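Local coordinates for arginase (RocF) (Helicobacter pylori, PDB 4G3H), which probably catalyses the manganese-dependent hydrolysis of L-arginine to L-ornithine and urea, the arginase reaction, at residues A[58-63]-A[159-164]; A[7-12]-A[49-54]; A[96-101]-A[228-233]; A[13-18]-A[88-93]. One frame throughout, in Å; residues are numbered along the deposited sequence.

Interaction 1: A[58-63]-A[159-164]; sequences NFEDYY and WQKLCS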
loop_
_atom_site.group_PDB
_atom_site.type_symbol
_atom_site.label_atom_id
_atom_site.label_comp_id
_atom_site.label_asym_id
_atom_site.label_seq_id
_atom_site.Cartn_x
_atom_site.Cartn_y
_atom_site.Cartn_z
ATOM N N ASN A 58 0.490 -1.067 -22.706
ATOM C CA ASN A 58 1.645 -0.174 -22.626
ATOM C C ASN A 58 2.788 -0.714 -21.768
ATOM O O ASN A 58 3.429 0.040 -21.036
ATOM C CB ASN A 58 1.192 1.180 -22.070
ATOM C CG ASN A 58 0.780 1.104 -20.606
ATOM O OD1 ASN A 58 0.240 0.093 -20.149
ATOM N ND2 ASN A 58 1.025 2.181 -19.867
ATOM N N PHE A 59 3.058 -2.009 -21.875
ATOM C CA PHE A 59 4.112 -2.629 -21.080
ATOM C C PHE A 59 5.442 -1.882 -21.112
ATOM O O PHE A 59 6.008 -1.579 -20.063
ATOM C CB PHE A 59 4.328 -4.084 -21.520
ATOM C CG PHE A 59 5.214 -4.880 -20.590
ATOM C CD1 PHE A 59 6.589 -4.667 -20.553
ATOM C CD2 PHE A 59 4.665 -5.833 -19.739
ATOM C CE1 PHE A 59 7.406 -5.394 -19.681
ATOM C CE2 PHE A 59 5.467 -6.566 -18.865
ATOM C CZ PHE A 59 6.841 -6.346 -18.835
ATOM N N GLU A 60 5.942 -1.590 -22.307
ATOM C CA GLU A 60 7.224 -0.908 -22.439
ATOM C C GLU A 60 7.211 0.502 -21.848
ATOM O O GLU A 60 8.140 0.889 -21.138
ATOM C CB GLU A 60 7.649 -0.852 -23.909
ATOM C CG GLU A 60 9.114 -0.484 -24.113
ATOM C CD GLU A 60 10.068 -1.544 -23.584
ATOM O OE1 GLU A 60 9.980 -1.892 -22.388
ATOM O OE2 GLU A 60 10.912 -2.031 -24.364
ATOM N N ASP A 61 6.161 1.263 -22.140
ATOM C CA ASP A 61 6.053 2.623 -21.623
ATOM C C ASP A 61 6.055 2.603 -20.099
ATOM O O ASP A 61 6.745 3.395 -19.457
ATOM C CB ASP A 61 4.769 3.291 -22.120
ATOM C CG ASP A 61 4.725 3.420 -23.628
ATOM O OD1 ASP A 61 5.681 3.978 -24.210
ATOM O OD2 ASP A 61 3.731 2.965 -24.232
ATOM N N TYR A 62 5.279 1.686 -19.532
ATOM C CA TYR A 62 5.182 1.551 -18.087
ATOM C C TYR A 62 6.546 1.190 -17.523
ATOM O O TYR A 62 6.988 1.752 -16.521
ATOM C CB TYR A 62 4.176 0.459 -17.723
ATOM C CG TYR A 62 4.059 0.214 -16.237
ATOM C CD1 TYR A 62 3.337 1.085 -15.417
ATOM C CD2 TYR A 62 4.677 -0.889 -15.647
ATOM C CE1 TYR A 62 3.230 0.859 -14.041
ATOM C CE2 TYR A 62 4.580 -1.124 -14.281
ATOM C CZ TYR A 62 3.857 -0.251 -13.485
ATOM O OH TYR A 62 3.758 -0.506 -12.139
ATOM N N TYR A 63 7.212 0.248 -18.176
ATOM C CA TYR A 63 8.529 -0.183 -17.732
ATOM C C TYR A 63 9.485 1.000 -17.662
ATOM O O TYR A 63 10.107 1.248 -16.633
ATOM C CB TYR A 63 9.100 -1.227 -18.689
ATOM C CG TYR A 63 10.526 -1.603 -18.365
ATOM C CD1 TYR A 63 10.817 -2.461 -17.310
ATOM C CD2 TYR A 63 11.587 -1.070 -19.094
ATOM C CE1 TYR A 63 12.130 -2.781 -16.986
ATOM C CE2 TYR A 63 12.906 -1.382 -18.779
ATOM C CZ TYR A 63 13.169 -2.237 -17.723
ATOM O OH TYR A 63 14.470 -2.547 -17.404
ATOM N N TRP A 159 8.669 -9.689 -18.310
ATOM C CA TRP A 159 8.193 -9.659 -16.932
ATOM C C TRP A 159 9.326 -9.748 -15.918
ATOM O O TRP A 159 9.302 -9.069 -14.890
ATOM C CB TRP A 159 7.195 -10.789 -16.682
ATOM C CG TRP A 159 5.827 -10.439 -17.141
ATOM C CD1 TRP A 159 5.225 -10.820 -18.306
ATOM C CD2 TRP A 159 4.895 -9.588 -16.466
ATOM N NE1 TRP A 159 3.973 -10.259 -18.397
ATOM C CE2 TRP A 159 3.744 -9.496 -17.280
ATOM C CE3 TRP A 159 4.919 -8.893 -15.248
ATOM C CZ2 TRP A 159 2.626 -8.737 -16.919
ATOM C CZ3 TRP A 159 3.807 -8.137 -14.885
ATOM C CH2 TRP A 159 2.676 -8.066 -15.720
ATOM N N GLN A 160 10.315 -10.590 -16.205
ATOM C CA GLN A 160 11.447 -10.742 -15.306
ATOM C C GLN A 160 12.173 -9.408 -15.263
ATOM O O GLN A 160 12.693 -9.008 -14.227
ATOM C CB GLN A 160 12.387 -11.846 -15.806
ATOM C CG GLN A 160 13.564 -12.138 -14.877
ATOM C CD GLN A 160 14.682 -11.107 -14.975
ATOM O OE1 GLN A 160 15.577 -11.066 -14.129
ATOM N NE2 GLN A 160 14.645 -10.283 -16.016
ATOM N N LYS A 161 12.199 -8.723 -16.401
ATOM C CA LYS A 161 12.852 -7.426 -16.507
ATOM C C LYS A 161 12.124 -6.434 -15.595
ATOM O O LYS A 161 12.744 -5.712 -14.815
ATOM C CB LYS A 161 12.796 -6.935 -17.960
ATOM C CG LYS A 161 13.556 -5.644 -18.233
ATOM C CD LYS A 161 12.974 -4.881 -19.429
ATOM C CE LYS A 161 13.036 -5.665 -20.730
ATOM N NZ LYS A 161 12.386 -4.920 -21.850
ATOM N N LEU A 162 10.799 -6.421 -15.702
ATOM C CA LEU A 162 9.950 -5.531 -14.923
ATOM C C LEU A 162 9.973 -5.807 -13.414
ATOM O O LEU A 162 10.261 -4.906 -12.621
ATOM C CB LEU A 162 8.518 -5.617 -15.455
ATOM C CG LEU A 162 7.426 -4.838 -14.723
ATOM C CD1 LEU A 162 7.764 -3.359 -14.713
ATOM C CD2 LEU A 162 6.088 -5.079 -15.411
ATOM N N CYS A 163 9.666 -7.044 -13.025
ATOM C CA CYS A 163 9.652 -7.445 -11.612
ATOM C C CYS A 163 11.004 -7.188 -10.983
ATOM O O CYS A 163 11.147 -7.132 -9.762
ATOM C CB CYS A 163 9.344 -8.934 -11.476
ATOM S SG CYS A 163 7.722 -9.399 -12.058
ATOM N N SER A 164 12.007 -7.090 -11.750
ATOM C CA SER A 164 13.250 -6.726 -11.304
ATOM C C SER A 164 13.688 -5.302 -11.220
ATOM O O SER A 164 14.696 -5.077 -10.838
ATOM C CB SER A 164 14.211 -7.336 -12.214
ATOM O OG SER A 164 14.840 -8.261 -11.544
HETATM O O HOH W 1 15.248 -4.615 -14.951
#

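Interaction 2: A[7-12]-A[49-54]; sequences EAELGA and LYKEFR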
loop_
_atom_site.group_PDB
_atom_site.type_symbol
_atom_site.label_atom_id
_atom_site.label_comp_id
_atom_site.label_asym_id
_atom_site.label_seq_id
_atom_site.Cartn_x
_atom_site.Cartn_y
_atom_site.Cartn_z
ATOM N N GLU A 7 0.027 11.183 -8.293
ATOM C CA GLU A 7 -0.918 11.752 -9.239
ATOM C C GLU A 7 -0.534 11.282 -10.637
ATOM O O GLU A 7 0.647 11.299 -11.003
ATOM C CB GLU A 7 -0.890 13.286 -9.164
ATOM C CG GLU A 7 -1.870 13.971 -10.106
ATOM C CD GLU A 7 -1.847 15.485 -9.986
ATOM O OE1 GLU A 7 -2.471 16.155 -10.836
ATOM O OE2 GLU A 7 -1.210 16.006 -9.043
ATOM N N ALA A 8 -1.526 10.857 -11.413
ATOM C CA ALA A 8 -1.259 10.376 -12.763
ATOM C C ALA A 8 -0.714 11.486 -13.649
ATOM O O ALA A 8 -1.275 12.582 -13.706
ATOM C CB ALA A 8 -2.533 9.794 -13.385
ATOM N N GLU A 9 0.385 11.208 -14.338
ATOM C CA GLU A 9 0.952 12.206 -15.234
ATOM C C GLU A 9 -0.091 12.602 -16.282
ATOM O O GLU A 9 -0.154 13.764 -16.687
ATOM C CB GLU A 9 2.203 11.665 -15.935
ATOM C CG GLU A 9 2.767 12.615 -16.982
ATOM C CD GLU A 9 4.010 12.076 -17.669
ATOM O OE1 GLU A 9 3.954 10.959 -18.230
ATOM O OE2 GLU A 9 5.046 12.774 -17.653
ATOM N N LEU A 10 -0.912 11.637 -16.703
ATOM C CA LEU A 10 -1.947 11.880 -17.711
ATOM C C LEU A 10 -3.358 11.527 -17.239
ATOM O O LEU A 10 -3.579 10.461 -16.664
ATOM C CB LEU A 10 -1.647 11.077 -18.986
ATOM C CG LEU A 10 -0.302 11.225 -19.712
ATOM C CD1 LEU A 10 -0.256 10.230 -20.856
ATOM C CD2 LEU A 10 -0.112 12.634 -20.232
ATOM N N GLY A 11 -4.308 12.428 -17.485
ATOM C CA GLY A 11 -5.697 12.191 -17.118
ATOM C C GLY A 11 -6.044 12.041 -15.651
ATOM O O GLY A 11 -7.004 11.342 -15.299
ATOM N N ALA A 12 -5.294 12.707 -14.781
ATOM C CA ALA A 12 -5.549 12.602 -13.349
ATOM C C ALA A 12 -6.950 13.059 -12.964
ATOM O O ALA A 12 -7.563 12.507 -12.048
ATOM C CB ALA A 12 -4.503 13.408 -12.568
ATOM N N LEU A 49 4.497 11.820 -9.838
ATOM C CA LEU A 49 3.707 11.396 -10.983
ATOM C C LEU A 49 3.889 9.914 -11.284
ATOM O O LEU A 49 4.972 9.353 -11.097
ATOM C CB LEU A 49 4.080 12.218 -12.219
ATOM C CG LEU A 49 3.946 13.740 -12.082
ATOM C CD1 LEU A 49 4.263 14.391 -13.417
ATOM C CD2 LEU A 49 2.531 14.109 -11.627
ATOM N N TYR A 50 2.819 9.280 -11.748
ATOM C CA TYR A 50 2.875 7.866 -12.078
ATOM C C TYR A 50 2.176 7.589 -13.397
ATOM O O TYR A 50 1.433 8.423 -13.913
ATOM C CB TYR A 50 2.244 7.028 -10.954
ATOM C CG TYR A 50 0.734 7.143 -10.825
ATOM C CD1 TYR A 50 -0.112 6.312 -11.563
ATOM C CD2 TYR A 50 0.154 8.074 -9.960
ATOM C CE1 TYR A 50 -1.506 6.401 -11.444
ATOM C CE2 TYR A 50 -1.247 8.177 -9.834
ATOM C CZ TYR A 50 -2.064 7.334 -10.578
ATOM O OH TYR A 50 -3.436 7.396 -10.450
ATOM N N LYS A 51 2.431 6.404 -13.936
ATOM C CA LYS A 51 1.847 5.973 -15.191
ATOM C C LYS A 51 1.089 4.685 -14.900
ATOM O O LYS A 51 1.616 3.784 -14.251
ATOM C CB LYS A 51 2.948 5.707 -16.214
ATOM C CG LYS A 51 2.455 5.595 -17.638
ATOM C CD LYS A 51 3.608 5.332 -18.582
ATOM C CE LYS A 51 3.262 5.771 -19.985
ATOM N NZ LYS A 51 3.025 7.240 -20.021
ATOM N N GLU A 52 -0.149 4.601 -15.368
ATOM C CA GLU A 52 -0.959 3.411 -15.137
ATOM C C GLU A 52 -0.445 2.226 -15.954
ATOM O O GLU A 52 -0.099 2.370 -17.123
ATOM C CB GLU A 52 -2.412 3.683 -15.515
ATOM C CG GLU A 52 -3.310 2.471 -15.356
ATOM C CD GLU A 52 -4.699 2.689 -15.924
ATOM O OE1 GLU A 52 -5.539 1.774 -15.792
ATOM O OE2 GLU A 52 -4.950 3.765 -16.505
ATOM N N PHE A 53 -0.398 1.054 -15.334
ATOM C CA PHE A 53 0.062 -0.146 -16.023
ATOM C C PHE A 53 -1.131 -0.824 -16.696
ATOM O O PHE A 53 -2.058 -1.272 -16.020
ATOM C CB PHE A 53 0.728 -1.103 -15.029
ATOM C CG PHE A 53 1.321 -2.328 -15.666
ATOM C CD1 PHE A 53 1.925 -2.258 -16.921
ATOM C CD2 PHE A 53 1.310 -3.545 -14.995
ATOM C CE1 PHE A 53 2.510 -3.386 -17.498
ATOM C CE2 PHE A 53 1.893 -4.680 -15.563
ATOM C CZ PHE A 53 2.494 -4.601 -16.817
ATOM N N ARG A 54 -1.110 -0.881 -18.025
ATOM C CA ARG A 54 -2.197 -1.497 -18.779
ATOM C C ARG A 54 -1.742 -2.801 -19.424
ATOM O O ARG A 54 -2.239 -3.195 -20.479
ATOM C CB ARG A 54 -2.716 -0.534 -19.854
ATOM C CG ARG A 54 -3.278 0.770 -19.298
ATOM C CD ARG A 54 -3.911 1.651 -20.373
ATOM N NE ARG A 54 -2.957 2.014 -21.406
ATOM C CZ ARG A 54 -2.583 3.248 -21.733
ATOM N NH1 ARG A 54 -1.696 3.402 -22.703
ATOM N NH2 ARG A 54 -3.074 4.316 -21.116
HETATM O O HOH W 2 1.908 8.903 -18.184
HETATM O O HOH W 3 -0.008 8.824 -16.392
#

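Interaction 3: A[96-101]-A[228-233]; sequences GIFQAF and IIYLSL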
loop_
_atom_site.group_PDB
_atom_site.type_symbol
_atom_site.label_atom_id
_atom_site.label_comp_id
_atom_site.label_asym_id
_atom_site.label_seq_id
_atom_site.Cartn_x
_atom_site.Cartn_y
_atom_site.Cartn_z
ATOM N N GLY A 96 5.906 -0.001 -7.936
ATOM C CA GLY A 96 6.989 0.941 -8.151
ATOM C C GLY A 96 7.497 1.546 -6.853
ATOM O O GLY A 96 8.702 1.704 -6.661
ATOM N N ILE A 97 6.581 1.882 -5.953
ATOM C CA ILE A 97 6.959 2.471 -4.670
ATOM C C ILE A 97 7.795 1.502 -3.821
ATOM O O ILE A 97 8.827 1.879 -3.253
ATOM C CB ILE A 97 5.697 2.876 -3.856
ATOM C CG1 ILE A 97 4.968 4.024 -4.558
ATOM C CG2 ILE A 97 6.089 3.292 -2.448
ATOM C CD1 ILE A 97 3.608 4.333 -3.966
ATOM N N PHE A 98 7.341 0.254 -3.741
ATOM C CA PHE A 98 8.023 -0.755 -2.942
ATOM C C PHE A 98 9.380 -1.153 -3.527
ATOM O O PHE A 98 10.321 -1.427 -2.777
ATOM C CB PHE A 98 7.128 -1.992 -2.780
ATOM C CG PHE A 98 7.618 -2.958 -1.743
ATOM C CD1 PHE A 98 7.675 -2.588 -0.404
ATOM C CD2 PHE A 98 8.043 -4.237 -2.106
ATOM C CE1 PHE A 98 8.152 -3.480 0.560
ATOM C CE2 PHE A 98 8.519 -5.131 -1.154
ATOM C CZ PHE A 98 8.576 -4.755 0.182
ATOM N N GLN A 99 9.484 -1.189 -4.854
ATOM C CA GLN A 99 10.750 -1.530 -5.488
ATOM C C GLN A 99 11.775 -0.466 -5.101
ATOM O O GLN A 99 12.945 -0.774 -4.852
ATOM C CB GLN A 99 10.616 -1.589 -7.013
ATOM C CG GLN A 99 9.801 -2.769 -7.536
ATOM C CD GLN A 99 10.306 -4.114 -7.028
ATOM O OE1 GLN A 99 9.907 -4.580 -5.963
ATOM N NE2 GLN A 99 11.196 -4.736 -7.787
ATOM N N ALA A 100 11.333 0.789 -5.046
ATOM C CA ALA A 100 12.225 1.880 -4.666
ATOM C C ALA A 100 12.648 1.671 -3.212
ATOM O O ALA A 100 13.805 1.883 -2.847
ATOM C CB ALA A 100 11.515 3.210 -4.817
ATOM N N PHE A 101 11.691 1.243 -2.391
ATOM C CA PHE A 101 11.921 0.983 -0.976
ATOM C C PHE A 101 12.972 -0.128 -0.809
ATOM O O PHE A 101 13.897 -0.005 -0.001
ATOM C CB PHE A 101 10.606 0.553 -0.327
ATOM C CG PHE A 101 10.661 0.452 1.164
ATOM C CD1 PHE A 101 10.688 1.603 1.952
ATOM C CD2 PHE A 101 10.649 -0.791 1.791
ATOM C CE1 PHE A 101 10.695 1.520 3.342
ATOM C CE2 PHE A 101 10.656 -0.886 3.185
ATOM C CZ PHE A 101 10.678 0.276 3.960
ATOM N N ILE A 228 13.315 -4.296 8.656
ATOM C CA ILE A 228 12.438 -3.145 8.508
ATOM C C ILE A 228 11.090 -3.565 7.949
ATOM O O ILE A 228 10.973 -4.573 7.254
ATOM C CB ILE A 228 13.053 -2.058 7.603
ATOM C CG1 ILE A 228 13.328 -2.630 6.220
ATOM C CG2 ILE A 228 14.319 -1.499 8.241
ATOM C CD1 ILE A 228 13.817 -1.593 5.249
ATOM N N ILE A 229 10.075 -2.767 8.250
ATOM C CA ILE A 229 8.723 -3.079 7.844
ATOM C C ILE A 229 8.061 -1.981 7.021
ATOM O O ILE A 229 8.284 -0.787 7.247
ATOM C CB ILE A 229 7.880 -3.373 9.101
ATOM C CG1 ILE A 229 8.531 -4.515 9.889
ATOM C CG2 ILE A 229 6.454 -3.735 8.720
ATOM C CD1 ILE A 229 7.840 -4.831 11.206
ATOM N N TYR A 230 7.256 -2.413 6.054
ATOM C CA TYR A 230 6.508 -1.524 5.174
ATOM C C TYR A 230 5.022 -1.834 5.392
ATOM O O TYR A 230 4.604 -2.990 5.266
ATOM C CB TYR A 230 6.888 -1.804 3.712
ATOM C CG TYR A 230 6.170 -0.953 2.681
ATOM C CD1 TYR A 230 6.694 0.274 2.262
ATOM C CD2 TYR A 230 4.961 -1.378 2.121
ATOM C CE1 TYR A 230 6.028 1.059 1.305
ATOM C CE2 TYR A 230 4.286 -0.604 1.170
ATOM C CZ TYR A 230 4.824 0.612 0.767
ATOM O OH TYR A 230 4.149 1.369 -0.166
ATOM N N LEU A 231 4.230 -0.823 5.743
ATOM C CA LEU A 231 2.795 -1.044 5.936
ATOM C C LEU A 231 1.994 -0.455 4.776
ATOM O O LEU A 231 2.116 0.731 4.449
ATOM C CB LEU A 231 2.296 -0.439 7.257
ATOM C CG LEU A 231 0.853 -0.884 7.577
ATOM C CD1 LEU A 231 0.657 -1.002 9.079
ATOM C CD2 LEU A 231 -0.161 0.086 6.963
ATOM N N SER A 232 1.178 -1.297 4.153
ATOM C CA SER A 232 0.354 -0.861 3.037
ATOM C C SER A 232 -1.112 -1.062 3.394
ATOM O O SER A 232 -1.564 -2.188 3.589
ATOM C CB SER A 232 0.705 -1.654 1.778
ATOM O OG SER A 232 0.099 -1.075 0.641
ATOM N N LEU A 233 -1.849 0.040 3.474
ATOM C CA LEU A 233 -3.259 -0.004 3.838
ATOM C C LEU A 233 -4.205 0.372 2.707
ATOM O O LEU A 233 -4.156 1.493 2.186
ATOM C CB LEU A 233 -3.527 0.927 5.038
ATOM C CG LEU A 233 -5.002 1.314 5.298
ATOM C CD1 LEU A 233 -5.830 0.066 5.581
ATOM C CD2 LEU A 233 -5.102 2.288 6.456
#

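Interaction 4: A[13-18]-A[88-93]; sequences SKRGTD and SSEHAN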
loop_
_atom_site.group_PDB
_atom_site.type_symbol
_atom_site.label_atom_id
_atom_site.label_comp_id
_atom_site.label_asym_id
_atom_site.label_seq_id
_atom_site.Cartn_x
_atom_site.Cartn_y
_atom_site.Cartn_z
ATOM N N SER A 13 -7.457 14.071 -13.658
ATOM C CA SER A 13 -8.784 14.597 -13.349
ATOM C C SER A 13 -9.914 13.620 -13.677
ATOM O O SER A 13 -11.059 13.842 -13.292
ATOM C CB SER A 13 -9.006 15.925 -14.079
ATOM O OG SER A 13 -8.120 16.925 -13.592
ATOM N N LYS A 14 -9.588 12.544 -14.386
ATOM C CA LYS A 14 -10.577 11.528 -14.743
ATOM C C LYS A 14 -10.523 10.396 -13.724
ATOM O O LYS A 14 -11.367 9.503 -13.735
ATOM C CB LYS A 14 -10.280 10.936 -16.128
ATOM C CG LYS A 14 -10.432 11.880 -17.312
ATOM C CD LYS A 14 -11.887 12.225 -17.583
ATOM C CE LYS A 14 -12.039 12.952 -18.920
ATOM N NZ LYS A 14 -13.421 13.476 -19.140
ATOM N N ARG A 15 -9.526 10.435 -12.846
ATOM C CA ARG A 15 -9.348 9.374 -11.854
ATOM C C ARG A 15 -9.881 9.698 -10.460
ATOM O O ARG A 15 -9.373 10.596 -9.783
ATOM C CB ARG A 15 -7.865 9.009 -11.773
ATOM C CG ARG A 15 -7.227 8.781 -13.143
ATOM C CD ARG A 15 -5.749 8.440 -13.033
ATOM N NE ARG A 15 -5.532 7.033 -12.717
ATOM C CZ ARG A 15 -5.531 6.059 -13.621
ATOM N NH1 ARG A 15 -5.730 6.342 -14.900
ATOM N NH2 ARG A 15 -5.342 4.804 -13.245
ATOM N N GLY A 16 -10.900 8.950 -10.038
ATOM C CA GLY A 16 -11.501 9.156 -8.728
ATOM C C GLY A 16 -10.547 9.036 -7.546
ATOM O O GLY A 16 -10.738 9.691 -6.521
ATOM N N THR A 17 -9.524 8.198 -7.674
ATOM C CA THR A 17 -8.560 8.030 -6.595
ATOM C C THR A 17 -7.604 9.216 -6.521
ATOM O O THR A 17 -7.201 9.606 -5.437
ATOM C CB THR A 17 -7.733 6.740 -6.761
ATOM O OG1 THR A 17 -7.157 6.710 -8.069
ATOM C CG2 THR A 17 -8.607 5.505 -6.548
ATOM N N ASP A 18 -7.239 9.778 -7.675
ATOM C CA ASP A 18 -6.338 10.931 -7.721
ATOM C C ASP A 18 -7.014 12.122 -7.053
ATOM O O ASP A 18 -6.360 12.942 -6.404
ATOM C CB ASP A 18 -5.977 11.276 -9.175
ATOM C CG ASP A 18 -4.836 10.424 -9.714
ATOM O OD1 ASP A 18 -4.553 9.366 -9.125
ATOM O OD2 ASP A 18 -4.222 10.799 -10.735
ATOM N N SER A 88 -0.712 6.731 -2.271
ATOM C CA SER A 88 -0.516 5.997 -3.436
ATOM C C SER A 88 -1.473 6.092 -4.617
ATOM O O SER A 88 -1.189 5.724 -5.521
ATOM C CB SER A 88 -0.012 4.634 -3.169
ATOM O OG SER A 88 -0.873 3.808 -2.830
ATOM N N SER A 89 -2.660 6.548 -4.305
ATOM C CA SER A 89 -3.818 6.705 -5.023
ATOM C C SER A 89 -4.460 5.387 -5.346
ATOM O O SER A 89 -5.273 5.176 -4.914
ATOM C CB SER A 89 -3.613 7.473 -6.308
ATOM O OG SER A 89 -4.657 7.838 -6.938
ATOM N N GLU A 90 -3.838 4.579 -6.078
ATOM C CA GLU A 90 -4.197 3.287 -6.439
ATOM C C GLU A 90 -3.255 2.208 -6.033
ATOM O O GLU A 90 -2.195 2.423 -6.105
ATOM C CB GLU A 90 -4.664 3.234 -7.891
ATOM C CG GLU A 90 -3.759 3.549 -8.902
ATOM C CD GLU A 90 -4.393 3.557 -10.283
ATOM O OE1 GLU A 90 -5.205 4.352 -10.669
ATOM O OE2 GLU A 90 -3.996 2.797 -11.034
ATOM N N HIS A 91 -3.746 1.095 -5.501
ATOM C CA HIS A 91 -2.829 0.075 -5.038
ATOM C C HIS A 91 -1.804 -0.430 -6.036
ATOM O O HIS A 91 -0.719 -0.842 -5.641
ATOM C CB HIS A 91 -3.587 -1.112 -4.440
ATOM C CG HIS A 91 -3.066 -1.525 -3.099
ATOM N ND1 HIS A 91 -1.825 -1.140 -2.638
ATOM C CD2 HIS A 91 -3.616 -2.272 -2.117
ATOM C CE1 HIS A 91 -1.636 -1.631 -1.426
ATOM N NE2 HIS A 91 -2.710 -2.321 -1.087
ATOM N N ALA A 92 -2.121 -0.396 -7.322
ATOM C CA ALA A 92 -1.170 -0.869 -8.320
ATOM C C ALA A 92 0.157 -0.118 -8.228
ATOM O O ALA A 92 1.200 -0.671 -8.561
ATOM C CB ALA A 92 -1.758 -0.731 -9.726
ATOM N N ASN A 93 0.118 1.134 -7.765
ATOM C CA ASN A 93 1.338 1.940 -7.641
ATOM C C ASN A 93 2.283 1.424 -6.559
ATOM O O ASN A 93 3.442 1.837 -6.484
ATOM C CB ASN A 93 0.999 3.404 -7.341
ATOM C CG ASN A 93 0.282 4.085 -8.488
ATOM O OD1 ASN A 93 0.534 3.787 -9.654
ATOM N ND2 ASN A 93 -0.605 5.025 -8.163
#

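Interaction 1: A[58-63]-A[159-164]
F59, W159 and L162 form the tightly packed side of this contact between the first turn of helix 59-78 and the last turn of helix 153-163. F59 has CG anti to the backbone N (chi1 -169°), which directs its ring across the gap so that its CE2 edge meets the indole face of W159. The ring planes stand at 80°, and F59 CE2 lies 3.8 Å from W159 CE2, the geometry of a T-shaped stack. L162 fills the space beside it with both methyls: CD2 packs 3.7 Å from F59 CZ, while CD1 reaches the ring edge of Y62, 3.9 Å from Y62 CE2. The contact turns polar at K161, which lays its aliphatic chain across one face of the buried Y63 and bends at chi3, carrying NZ over the same ring in a cation-pi contact, 4.9 Å from the Y63 centroid. It loosens toward solvent at the exposed E60, where E60 OE1 and K161 NZ, 3.9 Å apart, make only a long salt bridge. Near the phenol a water donates to K161 O at 2.7 Å and is weakly bonded to Y63 OH, whose stronger partner is K67. The two helix segments run at 24° to each other with their axes 11.0 Å apart, and no direct hydrogen bond joins them. Around this pair, F95 of helix 94-104 touches Y62 and L162, and M139 of helix 136-140 packs against W159 and L162.

Interaction 2: A[7-12]-A[49-54]
Two parallel strands end side by side here, 2-8 and the outermost 44-50 of the arginase sheet, with E7 paired to L49 and A8 to Y50. In the first shell, Y50 N donates to E7 O at 3.1 Å from above the carbonyl plane, with a bent N-H...O angle of 144°. Two residues further along, just past the end of strand 2-8, E9 N donates to the carbonyl of the same tyrosine, Y50 O, at 3.0 Å, in the carbonyl plane and nearly straight at 171°. The Y50 side chain takes the crowded position between N and carbonyl carbon (chi1 71°), which folds its ring back against the neighbouring strand; A8 sits over one face, its CB 3.8 Å from Y50 CZ. Further out, D18 at the start of helix 16-30 fixes this pair by accepting from both Y50 OH and A8 N. Beyond the strand ends the charges of E9 and K51 do not meet directly. A water spans them, donating to E9 OE1 at 2.9 Å and accepting from K51 NZ at 2.7 Å.

Interaction 3: A[96-101]-A[228-233]
Helix 94-104 packs on the central parallel sheet of this alpha/beta fold through an aromatic cluster of F98, F101 and Y230. The segments of helix and strand 228-234 run at 170°, nearly antiparallel, with axes 11.0 Å apart, as expected of a helix lying along the strands it covers. Y230 projects from the strand with CG anti to its backbone N and meets both phenylalanines, F98 over its face and F101 at its edge. F98 turns its own edge to Y230: the planes stand at 66°, and F98 CD1 is 3.8 Å from Y230 CG, displaced toward the rim. In the second pair Y230 is the edge and F101 the face, with planes at 59° and Y230 CD1 over the centre of the F101 ring. Y230 therefore serves as face to one neighbour and edge to the other. F101 also meets I228 tip to tip, its CE2 3.8 Å from I228 CD1. No hydrogen bond joins the segments, and every residue that touches is buried. The buried phenol hydroxyl of Y230 is satisfied by a hydrogen bond with E278 of strand 274-280. Strand 228-234 ends at the manganese ligand D234, although the Y230 side chain itself stays about 11 Å from a bound manganese ion. At the hydroxyl end, I97 crosses Y230 at about a right angle, placing I97 CG2 3.6 Å from Y230 OH.

Interaction 4: A[13-18]-A[88-93]
S89 and E90 bury the largest areas of this contact, followed by T17, and all three act through oxygen atoms. The hydroxyl of S89, anti to its backbone N (chi1 -170°), links two consecutive residues of helix 16-30: it accepts from T17 OG1 at 3.0 Å and donates to D18 OD1 at 2.7 Å. That donation uses the anti lone pair of the carboxylate, and D18 OD1 has a second partner in Y50. Segment 88-93 is the loop following strand 84-87 at the carboxyl edge of the parallel alpha/beta sheet, the edge where arginases hold their metals, and the E90 side chain lies about 8 Å from a manganese ion. E90 extends beyond CG to R15, and R15 NH2 donates to the syn lone pair of E90 OE1 at 2.6 Å along a nearly straight line (171°), only 5° out of the guanidinium plane. R15 NE adds a weak bond to the same oxygen, while R15 NH1 forms a salt bridge with E52.

Interaction 3 is the core contact, fully buried about 7 Å from the chain centre and held by rings and aliphatic groups alone. Interaction 4 is also buried but polar, a salt bridge and hydroxyl chain close to the manganese edge of the sheet. Interactions 1 and 2 lie farther out and are partly buried: one joins two helices mainly by side chains, the other two strands by backbone bonds, and waters enter both. Interactions 2 and 4 share D18, whose carboxylate serves both, and their centres lie about 8 Å apart. F53 of segment 49-54 stacks with Y62, linking interactions 1 and 2, while I97 touches S88 between interactions 3 and 4.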